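Local coordinates for protein butyryl-CoA dehydrogenase (PDB 6CY8) that belongs to the acyl-CoA dehydrogenase family of flavoproteins and holds flavin-adenine dinucleotide in a complex that also carries a 4'-phosphopantetheine group, at residues H90-S95 with M239-C244; C245-F250 with L357-F362; N312-A317 with E371-R376. All coordinates share one frame; numbering follows the deposited sequence.

Contact 1 of 3, residues H90-S95 with M239-C244. With PNS (4'-phosphopantetheine), chain D.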
# COMPACT_ATOMS: atom_id res chain seq x y z
N HIS A 90 18.70 -27.65 -4.44
CA HIS A 90 19.54 -28.83 -4.34
C HIS A 90 20.34 -28.84 -3.03
O HIS A 90 20.37 -29.85 -2.31
CB HIS A 90 20.45 -28.88 -5.57
CG HIS A 90 21.72 -29.64 -5.39
ND1 HIS A 90 21.92 -30.89 -5.94
CD2 HIS A 90 22.89 -29.30 -4.79
CE1 HIS A 90 23.14 -31.30 -5.66
NE2 HIS A 90 23.75 -30.36 -4.96
N THR A 91 20.99 -27.72 -2.71
CA THR A 91 21.83 -27.66 -1.52
C THR A 91 21.02 -27.58 -0.23
O THR A 91 21.36 -28.24 0.76
CB THR A 91 22.78 -26.47 -1.62
OG1 THR A 91 23.65 -26.66 -2.74
CG2 THR A 91 23.60 -26.35 -0.32
N PHE A 92 19.97 -26.76 -0.18
CA PHE A 92 19.34 -26.50 1.10
C PHE A 92 18.09 -27.31 1.36
O PHE A 92 17.77 -27.55 2.52
CB PHE A 92 19.05 -25.01 1.26
CG PHE A 92 20.28 -24.18 1.21
CD1 PHE A 92 21.15 -24.15 2.29
CD2 PHE A 92 20.61 -23.47 0.07
CE1 PHE A 92 22.31 -23.41 2.23
CE2 PHE A 92 21.76 -22.72 0.01
CZ PHE A 92 22.62 -22.69 1.09
N ALA A 93 17.37 -27.75 0.33
CA ALA A 93 16.23 -28.63 0.56
C ALA A 93 16.61 -30.10 0.52
O ALA A 93 15.81 -30.95 0.96
CB ALA A 93 15.12 -28.37 -0.47
N CYS A 94 17.79 -30.44 0.02
CA CYS A 94 18.20 -31.83 -0.16
C CYS A 94 19.52 -32.13 0.53
O CYS A 94 19.56 -33.01 1.41
CB CYS A 94 18.28 -32.13 -1.66
SG CYS A 94 16.75 -31.76 -2.57
N SER A 95 20.60 -31.44 0.19
CA SER A 95 21.89 -31.74 0.81
C SER A 95 21.82 -31.58 2.32
O SER A 95 22.35 -32.42 3.06
CB SER A 95 22.99 -30.85 0.23
OG SER A 95 23.39 -31.29 -1.05
N MET A 239 13.04 -26.59 5.25
CA MET A 239 12.46 -25.29 4.93
C MET A 239 13.11 -24.18 5.73
O MET A 239 13.20 -23.04 5.25
CB MET A 239 10.94 -25.32 5.16
CG MET A 239 10.20 -26.10 4.10
SD MET A 239 10.70 -25.67 2.41
CE MET A 239 11.80 -27.02 1.96
N ASP A 240 13.60 -24.48 6.93
CA ASP A 240 14.36 -23.46 7.64
C ASP A 240 15.65 -23.12 6.91
O ASP A 240 16.11 -21.98 6.97
CB ASP A 240 14.65 -23.89 9.08
CG ASP A 240 14.85 -22.70 10.01
OD1 ASP A 240 13.87 -21.95 10.21
OD2 ASP A 240 15.97 -22.50 10.53
N TRP A 241 16.24 -24.09 6.22
CA TRP A 241 17.42 -23.81 5.42
C TRP A 241 17.05 -23.09 4.12
O TRP A 241 17.66 -22.07 3.79
CB TRP A 241 18.17 -25.11 5.13
CG TRP A 241 19.00 -25.59 6.30
CD1 TRP A 241 18.70 -26.60 7.16
CD2 TRP A 241 20.26 -25.05 6.73
NE1 TRP A 241 19.69 -26.74 8.10
CE2 TRP A 241 20.67 -25.80 7.86
CE3 TRP A 241 21.09 -24.02 6.27
CZ2 TRP A 241 21.87 -25.55 8.54
CZ3 TRP A 241 22.29 -23.77 6.95
CH2 TRP A 241 22.67 -24.54 8.07
N GLU A 242 16.05 -23.61 3.39
CA GLU A 242 15.68 -23.02 2.11
C GLU A 242 15.12 -21.61 2.29
O GLU A 242 15.53 -20.68 1.57
CB GLU A 242 14.67 -23.91 1.40
CG GLU A 242 14.75 -23.88 -0.12
CD GLU A 242 13.55 -24.53 -0.78
OE1 GLU A 242 13.72 -25.52 -1.54
OE2 GLU A 242 12.41 -24.06 -0.55
N ARG A 243 14.22 -21.41 3.26
CA ARG A 243 13.64 -20.08 3.42
C ARG A 243 14.66 -19.07 3.90
O ARG A 243 14.52 -17.87 3.63
CB ARG A 243 12.47 -20.10 4.41
CG ARG A 243 11.23 -20.80 3.94
CD ARG A 243 10.37 -21.19 5.16
NE ARG A 243 9.27 -22.09 4.81
CZ ARG A 243 8.50 -22.70 5.71
NH1 ARG A 243 8.71 -22.51 7.01
NH2 ARG A 243 7.52 -23.50 5.31
N CYS A 244 15.68 -19.51 4.64
CA CYS A 244 16.70 -18.58 5.10
C CYS A 244 17.72 -18.29 4.01
O CYS A 244 17.96 -17.12 3.66
CB CYS A 244 17.40 -19.13 6.34
SG CYS A 244 18.72 -18.05 7.01
O23 PNS D . 5.19 -27.06 12.05
P24 PNS D . 5.80 -26.75 10.75
O25 PNS D . 6.95 -25.82 11.12
O26 PNS D . 6.24 -28.06 10.11
O27 PNS D . 4.76 -25.90 9.81
C28 PNS D . 3.92 -26.59 8.96
C29 PNS D . 2.91 -25.64 8.31
C30 PNS D . 1.53 -25.86 8.94
C31 PNS D . 3.29 -24.16 8.48
C32 PNS D . 2.91 -26.14 6.86
O33 PNS D . 1.61 -26.13 6.35
C34 PNS D . 3.95 -25.48 5.92
O35 PNS D . 5.02 -25.10 6.28
N36 PNS D . 3.63 -25.37 4.52
C37 PNS D . 4.60 -24.78 3.62
C38 PNS D . 4.70 -25.55 2.30
C39 PNS D . 6.10 -25.51 1.72
O40 PNS D . 6.87 -24.82 2.33
N41 PNS D . 6.51 -26.26 0.52
C42 PNS D . 7.92 -26.14 0.12
C43 PNS D . 8.51 -27.01 -1.01
S44 PNS D . 9.01 -25.76 -2.28
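Phe92 and Trp241 meet where helix 81-101, from the N-terminal part of the acyl-CoA dehydrogenase fold, lies against helix 231-246 of the C-terminal helical domain. The short axes are nearly antiparallel, at 171°, and approach to 7.8 Å. Apolar packing carries most of the contact. The two aromatic side chains cross at about a right angle: Phe92 CB faces Trp241 CB at 4.0 Å, and farther out Phe92 CD1 reaches Trp241 CE3, also at 4.0 Å, in an oblique ring meeting. In both residues CG stands anti to the carbonyl carbon, yet the indole turns off toward Glu100. Next to Phe92, Ala93 CB packs against Met239 CE at 4.3 Å.

No hydrogen bond runs between 90-95 and 239-244 themselves; one from Trp241 NE1 to Glu100, farther along helix 81-101, ties the two helices. A polar group at the interface is the carboxylate of Glu242, whose chain is extended beyond CG (chi2 -167°). Its OE1 touches Ala93 CB at 3.4 Å in van der Waals contact, while OE2 is hydrogen-bonded to Ser363 OG.

On the flank toward 4'-phosphopantetheine the second helix supplies the ligand contacts. Met239 SD lies 3.6 Å from PNS C42, and Met239 CB sits over one face of the Arg243 guanidinium, near its centre, so the methionine backs the arginine. At the edge of that guanidinium, in its plane, PNS O35 accepts from Arg243 NH2 at 3.1 Å with an N-H...O angle of 144°; the same NH2 makes a weak second bond to PNS O40.

Contact 2 of 3, residues C245-F250 with L357-F362. With FAD (flavin-adenine dinucleotide), chain C.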
# COMPACT_ATOMS: atom_id res chain seq x y z
N CYS A 245 18.32 -19.34 3.44
CA CYS A 245 19.52 -19.17 2.63
C CYS A 245 19.23 -18.98 1.15
O CYS A 245 19.94 -18.23 0.48
CB CYS A 245 20.45 -20.36 2.82
SG CYS A 245 21.01 -20.57 4.55
N LEU A 246 18.19 -19.63 0.62
CA LEU A 246 17.91 -19.50 -0.80
C LEU A 246 17.56 -18.06 -1.16
O LEU A 246 17.97 -17.55 -2.21
CB LEU A 246 16.77 -20.45 -1.20
CG LEU A 246 16.32 -20.49 -2.67
CD1 LEU A 246 15.97 -21.91 -3.08
CD2 LEU A 246 15.13 -19.56 -2.89
N PHE A 247 16.82 -17.37 -0.29
CA PHE A 247 16.32 -16.04 -0.60
C PHE A 247 17.41 -14.97 -0.53
O PHE A 247 17.15 -13.82 -0.91
CB PHE A 247 15.13 -15.74 0.32
CG PHE A 247 13.88 -16.49 -0.10
CD1 PHE A 247 13.74 -17.84 0.17
CD2 PHE A 247 12.88 -15.85 -0.83
CE1 PHE A 247 12.64 -18.52 -0.25
CE2 PHE A 247 11.76 -16.53 -1.25
CZ PHE A 247 11.63 -17.86 -0.97
N ALA A 248 18.62 -15.33 -0.06
CA ALA A 248 19.79 -14.48 -0.24
C ALA A 248 19.99 -14.12 -1.71
O ALA A 248 20.44 -13.01 -2.02
CB ALA A 248 21.03 -15.19 0.31
N ILE A 249 19.68 -15.04 -2.62
CA ILE A 249 19.76 -14.75 -4.06
C ILE A 249 19.01 -13.47 -4.38
O ILE A 249 19.49 -12.60 -5.11
CB ILE A 249 19.19 -15.93 -4.87
CG1 ILE A 249 20.03 -17.19 -4.71
CG2 ILE A 249 19.03 -15.54 -6.33
CD1 ILE A 249 19.28 -18.47 -5.12
N PHE A 250 17.81 -13.34 -3.83
CA PHE A 250 16.91 -12.27 -4.24
C PHE A 250 17.32 -10.93 -3.66
O PHE A 250 17.02 -9.89 -4.26
CB PHE A 250 15.48 -12.65 -3.86
CG PHE A 250 15.08 -13.98 -4.41
CD1 PHE A 250 15.44 -14.33 -5.70
CD2 PHE A 250 14.40 -14.91 -3.63
CE1 PHE A 250 15.09 -15.59 -6.22
CE2 PHE A 250 14.04 -16.15 -4.14
CZ PHE A 250 14.40 -16.50 -5.43
N LEU A 357 7.68 -13.37 -8.70
CA LEU A 357 6.36 -13.93 -8.46
C LEU A 357 6.44 -15.41 -8.10
O LEU A 357 5.56 -15.92 -7.40
CB LEU A 357 5.46 -13.71 -9.67
CG LEU A 357 4.90 -12.28 -9.74
CD1 LEU A 357 4.36 -11.95 -11.14
CD2 LEU A 357 3.82 -12.05 -8.69
N GLY A 358 7.47 -16.12 -8.57
CA GLY A 358 7.71 -17.45 -8.04
C GLY A 358 8.06 -17.40 -6.56
O GLY A 358 7.59 -18.23 -5.77
N SER A 359 8.85 -16.40 -6.17
CA SER A 359 9.46 -16.38 -4.84
C SER A 359 8.46 -16.15 -3.72
O SER A 359 8.78 -16.46 -2.57
CB SER A 359 10.56 -15.31 -4.80
OG SER A 359 10.04 -14.02 -4.48
N VAL A 360 7.27 -15.62 -4.03
CA VAL A 360 6.23 -15.50 -3.02
C VAL A 360 5.36 -16.75 -2.94
O VAL A 360 4.38 -16.78 -2.17
CB VAL A 360 5.35 -14.25 -3.28
CG1 VAL A 360 6.23 -12.99 -3.29
CG2 VAL A 360 4.54 -14.37 -4.57
N LEU A 361 5.69 -17.79 -3.71
CA LEU A 361 4.98 -19.06 -3.68
C LEU A 361 5.81 -20.16 -3.05
O LEU A 361 5.39 -20.76 -2.05
CB LEU A 361 4.56 -19.45 -5.10
CG LEU A 361 3.69 -18.43 -5.83
CD1 LEU A 361 3.57 -18.77 -7.32
CD2 LEU A 361 2.30 -18.32 -5.21
N PHE A 362 6.98 -20.46 -3.61
CA PHE A 362 7.72 -21.61 -3.12
C PHE A 362 8.37 -21.31 -1.78
O PHE A 362 8.51 -20.15 -1.36
CB PHE A 362 8.78 -22.08 -4.13
CG PHE A 362 9.70 -21.00 -4.60
CD1 PHE A 362 10.70 -20.50 -3.78
CD2 PHE A 362 9.60 -20.51 -5.90
CE1 PHE A 362 11.57 -19.50 -4.23
CE2 PHE A 362 10.47 -19.52 -6.36
CZ PHE A 362 11.46 -19.02 -5.52
PA FAD C . -2.36 -23.67 -2.33
O1A FAD C . -1.71 -24.25 -1.13
O2A FAD C . -3.60 -24.34 -2.94
O5B FAD C . -2.70 -22.21 -1.99
C5B FAD C . -3.59 -21.43 -2.83
C4B FAD C . -3.87 -20.14 -2.11
O4B FAD C . -4.44 -20.41 -0.80
C3B FAD C . -2.62 -19.29 -1.84
O3B FAD C . -2.93 -17.90 -1.90
C2B FAD C . -2.24 -19.73 -0.43
O2B FAD C . -1.36 -18.87 0.28
C1B FAD C . -3.63 -19.80 0.19
N9A FAD C . -3.66 -20.57 1.42
C8A FAD C . -3.47 -21.92 1.57
N7A FAD C . -3.49 -22.32 2.82
C5A FAD C . -3.69 -21.15 3.54
C6A FAD C . -3.80 -20.89 4.93
N6A FAD C . -3.73 -21.83 5.88
N1A FAD C . -4.00 -19.60 5.30
C2A FAD C . -4.08 -18.66 4.36
N3A FAD C . -3.99 -18.79 3.04
C4A FAD C . -3.79 -20.06 2.69
N1 FAD C . 7.10 -27.76 -4.24
C2 FAD C . 7.91 -28.80 -3.88
O2 FAD C . 7.52 -29.68 -3.10
N3 FAD C . 9.20 -28.88 -4.38
C4 FAD C . 9.78 -27.97 -5.24
O4 FAD C . 10.94 -28.14 -5.63
C4X FAD C . 8.91 -26.86 -5.61
N5 FAD C . 9.38 -25.97 -6.43
C5X FAD C . 8.55 -24.92 -6.80
C6 FAD C . 9.04 -23.97 -7.69
C7 FAD C . 8.26 -22.89 -8.09
C7M FAD C . 8.82 -21.88 -9.05
C8 FAD C . 6.94 -22.78 -7.61
C8M FAD C . 6.06 -21.64 -8.02
C9 FAD C . 6.45 -23.73 -6.72
C9A FAD C . 7.24 -24.80 -6.31
N10 FAD C . 6.75 -25.81 -5.47
C10 FAD C . 7.58 -26.84 -5.06
C1' FAD C . 5.44 -25.66 -4.81
C2' FAD C . 5.61 -24.86 -3.51
O2' FAD C . 6.17 -25.62 -2.44
C3' FAD C . 4.32 -24.17 -3.05
O3' FAD C . 4.12 -24.32 -1.65
C4' FAD C . 2.98 -24.52 -3.63
O4' FAD C . 2.98 -24.08 -4.99
C5' FAD C . 1.99 -23.74 -2.80
O5' FAD C . 0.79 -24.52 -2.67
P FAD C . -0.23 -24.62 -3.85
O1P FAD C . 0.43 -24.18 -5.16
O2P FAD C . -0.89 -25.96 -3.89
O3P FAD C . -1.28 -23.52 -3.48
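Phe362 is met by three side chains of 245-250. Its CE1 touches Phe247 CZ at 3.6 Å and Leu246 CD2 at 3.8 Å, while its CZ faces Phe250 CZ at 3.9 Å. The meetings differ in geometry. Phe247 and Phe362 run alongside one another, pointing opposite ways, their planes at 43° and their centroids 5.8 Å apart, which is neither a stack nor a T; Phe250 CZ instead comes to the edge of the Phe362 ring, near its plane. Beside this trio, Ser359 CB lies against Phe250 CE2 at 3.6 Å, and Ser359 O lies in the plane of the Phe247 ring at its edge, 3.3 Å from CE2.

These residues form an aromatic cluster in the helical C-terminal domain of the acyl-CoA dehydrogenase fold, where 245-250 joins two successive helices and the chain beyond helix 351-359 runs on toward the flavin. Phe362 lies between the cluster and the flavin: with CG between its backbone N and carbonyl carbon (chi1 52°), its CD2 is brought 3.5 Å from FAD C7, an oblique approach, while FAD C8 lies at the ring's edge, in its plane.

Further out, Gly358 O accepts from both Leu361 N and Phe362 N, consistent with a tight turn just before the ring. Lys320 NZ is hydrogen-bonded to Ser359 O and Phe362 O, and Leu361 packs on Gly339 of the second subunit.

Contact 3 of 3, residues N312-A317 with E371-R376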
# COMPACT_ATOMS: atom_id res chain seq x y z
N ASN A 312 14.42 -19.79 15.70
CA ASN A 312 14.65 -18.75 14.71
C ASN A 312 13.60 -18.77 13.61
O ASN A 312 13.80 -18.16 12.56
CB ASN A 312 16.05 -18.89 14.10
CG ASN A 312 16.21 -20.18 13.32
OD1 ASN A 312 16.81 -21.15 13.80
ND2 ASN A 312 15.67 -20.22 12.11
N THR A 313 12.49 -19.46 13.82
CA THR A 313 11.51 -19.58 12.75
C THR A 313 10.86 -18.24 12.44
O THR A 313 10.65 -17.91 11.26
CB THR A 313 10.47 -20.63 13.12
OG1 THR A 313 11.13 -21.89 13.32
CG2 THR A 313 9.45 -20.80 12.00
N LYS A 314 10.58 -17.43 13.47
CA LYS A 314 9.94 -16.13 13.26
C LYS A 314 10.82 -15.21 12.42
O LYS A 314 10.35 -14.58 11.47
CB LYS A 314 9.61 -15.48 14.60
CG LYS A 314 8.73 -14.24 14.48
CD LYS A 314 8.51 -13.58 15.84
CE LYS A 314 9.78 -12.89 16.34
NZ LYS A 314 9.55 -12.27 17.67
N ALA A 315 12.11 -15.13 12.75
CA ALA A 315 13.02 -14.31 11.95
C ALA A 315 13.17 -14.86 10.54
O ALA A 315 13.37 -14.09 9.59
CB ALA A 315 14.39 -14.22 12.63
N VAL A 316 13.09 -16.18 10.37
CA VAL A 316 13.27 -16.74 9.03
C VAL A 316 12.01 -16.50 8.20
O VAL A 316 12.10 -16.13 7.02
CB VAL A 316 13.64 -18.24 9.09
CG1 VAL A 316 13.29 -18.94 7.77
CG2 VAL A 316 15.11 -18.41 9.38
N ALA A 317 10.84 -16.72 8.78
CA ALA A 317 9.62 -16.43 8.05
C ALA A 317 9.54 -14.94 7.69
O ALA A 317 9.16 -14.58 6.57
CB ALA A 317 8.39 -16.87 8.85
N GLU A 371 1.27 -17.01 8.78
CA GLU A 371 0.77 -18.00 9.73
C GLU A 371 1.86 -18.43 10.70
O GLU A 371 1.63 -18.49 11.92
CB GLU A 371 0.20 -19.21 8.98
CG GLU A 371 -1.17 -18.97 8.39
CD GLU A 371 -2.24 -18.84 9.46
OE1 GLU A 371 -2.57 -19.85 10.11
OE2 GLU A 371 -2.76 -17.72 9.64
N LEU A 372 3.06 -18.71 10.18
CA LEU A 372 4.20 -19.02 11.04
C LEU A 372 4.52 -17.85 11.96
O LEU A 372 4.67 -18.03 13.18
CB LEU A 372 5.43 -19.38 10.20
CG LEU A 372 5.36 -20.72 9.46
CD1 LEU A 372 6.09 -20.64 8.12
CD2 LEU A 372 5.90 -21.86 10.34
N ILE A 373 4.63 -16.65 11.40
CA ILE A 373 4.95 -15.47 12.21
C ILE A 373 3.94 -15.32 13.34
O ILE A 373 4.31 -15.23 14.52
CB ILE A 373 5.03 -14.22 11.32
CG1 ILE A 373 6.27 -14.32 10.41
CG2 ILE A 373 5.09 -12.95 12.17
CD1 ILE A 373 6.23 -13.46 9.14
N CYS A 374 2.64 -15.34 13.01
CA CYS A 374 1.59 -15.28 14.02
C CYS A 374 1.82 -16.30 15.12
O CYS A 374 1.76 -15.98 16.32
CB CYS A 374 0.22 -15.54 13.39
SG CYS A 374 -0.38 -14.21 12.39
N ASN A 375 2.06 -17.55 14.72
CA ASN A 375 2.32 -18.62 15.67
C ASN A 375 3.45 -18.26 16.63
O ASN A 375 3.27 -18.25 17.86
CB ASN A 375 2.63 -19.89 14.89
CG ASN A 375 2.86 -21.09 15.78
OD1 ASN A 375 3.99 -21.54 15.94
ND2 ASN A 375 1.78 -21.62 16.36
N ARG A 376 4.61 -17.91 16.08
CA ARG A 376 5.77 -17.60 16.92
C ARG A 376 5.57 -16.33 17.73
O ARG A 376 6.33 -16.09 18.68
CB ARG A 376 7.03 -17.47 16.06
CG ARG A 376 7.49 -18.76 15.40
CD ARG A 376 7.59 -19.91 16.40
NE ARG A 376 8.31 -21.07 15.86
CZ ARG A 376 7.78 -21.97 15.03
NH1 ARG A 376 6.52 -21.83 14.62
NH2 ARG A 376 8.50 -23.00 14.60
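Arg376 folds back over Thr313 through a bend at chi2 (-51°), after a first torsion that sets CG anti to the carbonyl carbon. Thr313, for its part, holds CG2 anti to the backbone N (OG1 chi1 -60°). The result is a flat guanidinium with the threonine methyl over one face, CG2 standing 3.5 Å above the plane and displaced toward the rim. The hydroxyl comes close as well, Thr313 OG1 lying 3.1 Å from Arg376 NH2. Asp311 accounts for clearer polar partners: its OD1 is hydrogen-bonded to Thr313 OG1 and its OD2 forms a salt bridge with Arg376 NE, so one carboxylate ties both residues together.

Aliphatic contacts complete the interface. The Lys314 and Arg376 chains lie side by side, with Lys314 CB 3.6 Å from Arg376 CB. Thr313 CG2 also reaches Leu372 CD2 at 4.1 Å. One turn on from Thr313, Ala317 CB meets Ile373 CG1 at 3.7 Å and Leu372 CB at 4.1 Å.

The segment axes, 8.7 Å apart at closest approach and 151° from parallel, describe a roughly antiparallel helix pair of the C-terminal domain. Val316 packs on Arg243 of helix 231-246, Ala315 packs on Tyr301 of helix 279-306, and Cys374 packs on Ser282 of the third subunit.

Helix 231-246 connects contact 1 to contact 2: Phe92 CE1 packs 3.6 Å from Cys245 CB, and the centres lie about 11 Å apart. Contact 3, whose centre is about 17 Å from that of contact 1, joins it through a probable hydrogen bond of 2.8 Å between Asp240 OD2 and Asn312 ND2 and through Arg243 NH1 against Leu372 CD1 at 3.4 Å. Contacts 2 and 3 do not touch; their nearest atoms are about 7 Å apart. Each lies beside at least one ligand. The Phe362 side chain is at the flavin and about 4 Å from 4'-phosphopantetheine, the side chain of Leu372 is likewise about 4 Å from the latter, and that of Glu242 is about 6 Å from flavin-adenine dinucleotide.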